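Local coordinates for protein triacylglycerol lipase (Clostridium botulinum, PDB 5AH1) that hydrolyses ester bonds as a zinc-binding triacylglycerol lipase of the alpha/beta-hydrolase class and also breaks down synthetic polyesters, at residues V62-P65 and S71-G74. Residues are numbered along the deposited sequence; the frame is centred on the assembly and turned at random.
Sequences VEFP and SIIG
At the edge of the Phe-64 ring, near its plane, sits the end methyl of Ile-72: CD1 of Ile-72 lies 4.2 Å from CD2 of Phe-64. The methyl thus comes up to the rim at CD2, the two side chains meeting at a slant, and does not lie over the ring. One face of the same ring carries Pro-65, the next residue along the chain, whose CD stands 3.3 Å above the ring plane and is shifted toward the rim. The methyl also touches the carbonyl oxygen of Pro-65, with Ile-72 CD1 3.8 Å from Pro-65 O, a van der Waals contact. With chi1 at -170° the Phe-64 ring extends away from its own N and lies beside its carbonyl carbon, which puts the CD2 edge next to Ile-72; in Ile-72, chi1 (-55°) and chi2 (-58°) together set the position of CD1. The touch is light, burying 80 Å² in all, and the nearest CA atoms, those of Pro-65 and Ile-72, are still 9.1 Å apart. The last helix, 437-448, and the residues after it add to it: Phe-446 packs edge-to-face with Phe-64, and Asn-449 touches both Phe-64 and Ile-72. This is peripheral apolar packing between two arms of one irregular loop, which runs from helix 49-54 to strand 80-83 of the parallel sheet in this alpha/beta-hydrolase fold.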
ATOM      1  N   VAL A  62     -18.758   7.643  -9.334  1.00 12.82           N
ATOM      2  CA  VAL A  62     -18.852   8.609 -10.421  1.00 14.29           C
ATOM      3  C   VAL A  62     -18.721   7.931 -11.770  1.00 14.09           C
ATOM      4  O   VAL A  62     -18.189   6.826 -11.892  1.00 14.24           O
ATOM      5  CB  VAL A  62     -17.769   9.717 -10.304  1.00 15.64           C
ATOM      6  CG1 VAL A  62     -17.916  10.482  -9.000  1.00 16.92           C
ATOM      7  CG2 VAL A  62     -16.373   9.124 -10.399  1.00 15.90           C
ATOM      8  N   GLU A  63     -19.261   8.598 -12.776  1.00 14.61           N
ATOM      9  CA  GLU A  63     -18.991   8.247 -14.160  1.00 15.65           C
ATOM     10  C   GLU A  63     -17.778   9.037 -14.628  1.00 13.91           C
ATOM     11  O   GLU A  63     -17.461  10.110 -14.093  1.00 13.16           O
ATOM     12  CB  GLU A  63     -20.199   8.555 -15.054  1.00 20.84           C
ATOM     13  CG  GLU A  63     -21.386   7.602 -14.867  1.00 26.80           C
ATOM     14  CD  GLU A  63     -21.134   6.195 -15.425  1.00 31.43           C
ATOM     15  OE1 GLU A  63     -20.666   6.063 -16.584  1.00 33.23           O
ATOM     16  OE2 GLU A  63     -21.413   5.213 -14.698  1.00 33.38           O
ATOM     17  N   PHE A  64     -17.081   8.498 -15.613  1.00 12.68           N
ATOM     18  CA  PHE A  64     -15.958   9.209 -16.189  1.00 11.63           C
ATOM     19  C   PHE A  64     -16.452  10.530 -16.791  1.00 11.02           C
ATOM     20  O   PHE A  64     -17.550  10.589 -17.353  1.00 10.71           O
ATOM     21  CB  PHE A  64     -15.251   8.367 -17.256  1.00 11.84           C
ATOM     22  CG  PHE A  64     -13.958   8.968 -17.701  1.00 11.83           C
ATOM     23  CD1 PHE A  64     -12.805   8.777 -16.953  1.00 12.35           C
ATOM     24  CD2 PHE A  64     -13.896   9.770 -18.827  1.00 11.96           C
ATOM     25  CE1 PHE A  64     -11.610   9.364 -17.328  1.00 12.50           C
ATOM     26  CE2 PHE A  64     -12.702  10.362 -19.201  1.00 12.62           C
ATOM     27  CZ  PHE A  64     -11.561  10.158 -18.443  1.00 12.47           C
ATOM     28  N   PRO A  65     -15.666  11.612 -16.656  1.00 11.00           N
ATOM     29  CA  PRO A  65     -16.136  12.900 -17.184  1.00 11.22           C
ATOM     30  C   PRO A  65     -16.610  12.858 -18.635  1.00 10.50           C
ATOM     31  O   PRO A  65     -15.946  12.293 -19.508  1.00 10.93           O
ATOM     32  CB  PRO A  65     -14.895  13.793 -17.057  1.00 12.77           C
ATOM     33  CG  PRO A  65     -14.154  13.243 -15.914  1.00 12.91           C
ATOM     34  CD  PRO A  65     -14.375  11.751 -15.959  1.00 12.06           C
ATOM     35  N   SER A  71     -18.859  11.500 -27.034  1.00  9.09           N
ATOM     36  CA  SER A  71     -18.101  10.282 -27.214  1.00  9.81           C
ATOM     37  C   SER A  71     -16.710  10.428 -26.620  1.00 10.04           C
ATOM     38  O   SER A  71     -16.029  11.430 -26.826  1.00 11.03           O
ATOM     39  CB  SER A  71     -17.961   9.949 -28.688  1.00 10.75           C
ATOM     40  OG  SER A  71     -19.225   9.708 -29.274  1.00 10.81           O
ATOM     41  N   ILE A  72     -16.272   9.418 -25.893  1.00 11.03           N
ATOM     42  CA  ILE A  72     -14.880   9.344 -25.468  1.00 11.86           C
ATOM     43  C   ILE A  72     -14.108   8.761 -26.633  1.00 11.73           C
ATOM     44  O   ILE A  72     -14.476   7.700 -27.152  1.00 13.15           O
ATOM     45  CB  ILE A  72     -14.705   8.457 -24.224  1.00 12.11           C
ATOM     46  CG1 ILE A  72     -15.619   8.945 -23.097  1.00 13.90           C
ATOM     47  CG2 ILE A  72     -13.256   8.430 -23.776  1.00 12.75           C
ATOM     48  CD1 ILE A  72     -15.396  10.382 -22.689  1.00 15.90           C
ATOM     49  N   ILE A  73     -13.057   9.451 -27.069  1.00 11.41           N
ATOM     50  CA  ILE A  73     -12.330   9.050 -28.268  1.00 13.42           C
ATOM     51  C   ILE A  73     -10.847   8.824 -28.051  1.00 13.31           C
ATOM     52  O   ILE A  73     -10.180   8.331 -28.944  1.00 15.11           O
ATOM     53  CB  ILE A  73     -12.487  10.104 -29.407  1.00 16.01           C
ATOM     54  CG1 ILE A  73     -11.776  11.441 -29.074  1.00 17.61           C
ATOM     55  CG2 ILE A  73     -13.963  10.315 -29.721  1.00 17.81           C
ATOM     56  CD1 ILE A  73     -11.732  12.434 -30.213  1.00 20.35           C
ATOM     57  N   GLY A  74     -10.337   9.179 -26.873  1.00 13.23           N
ATOM     58  CA  GLY A  74      -8.903   9.166 -26.629  1.00 13.09           C
ATOM     59  C   GLY A  74      -8.444   8.150 -25.601  1.00 12.14           C
ATOM     60  O   GLY A  74      -7.355   8.281 -25.042  1.00 13.21           O
TER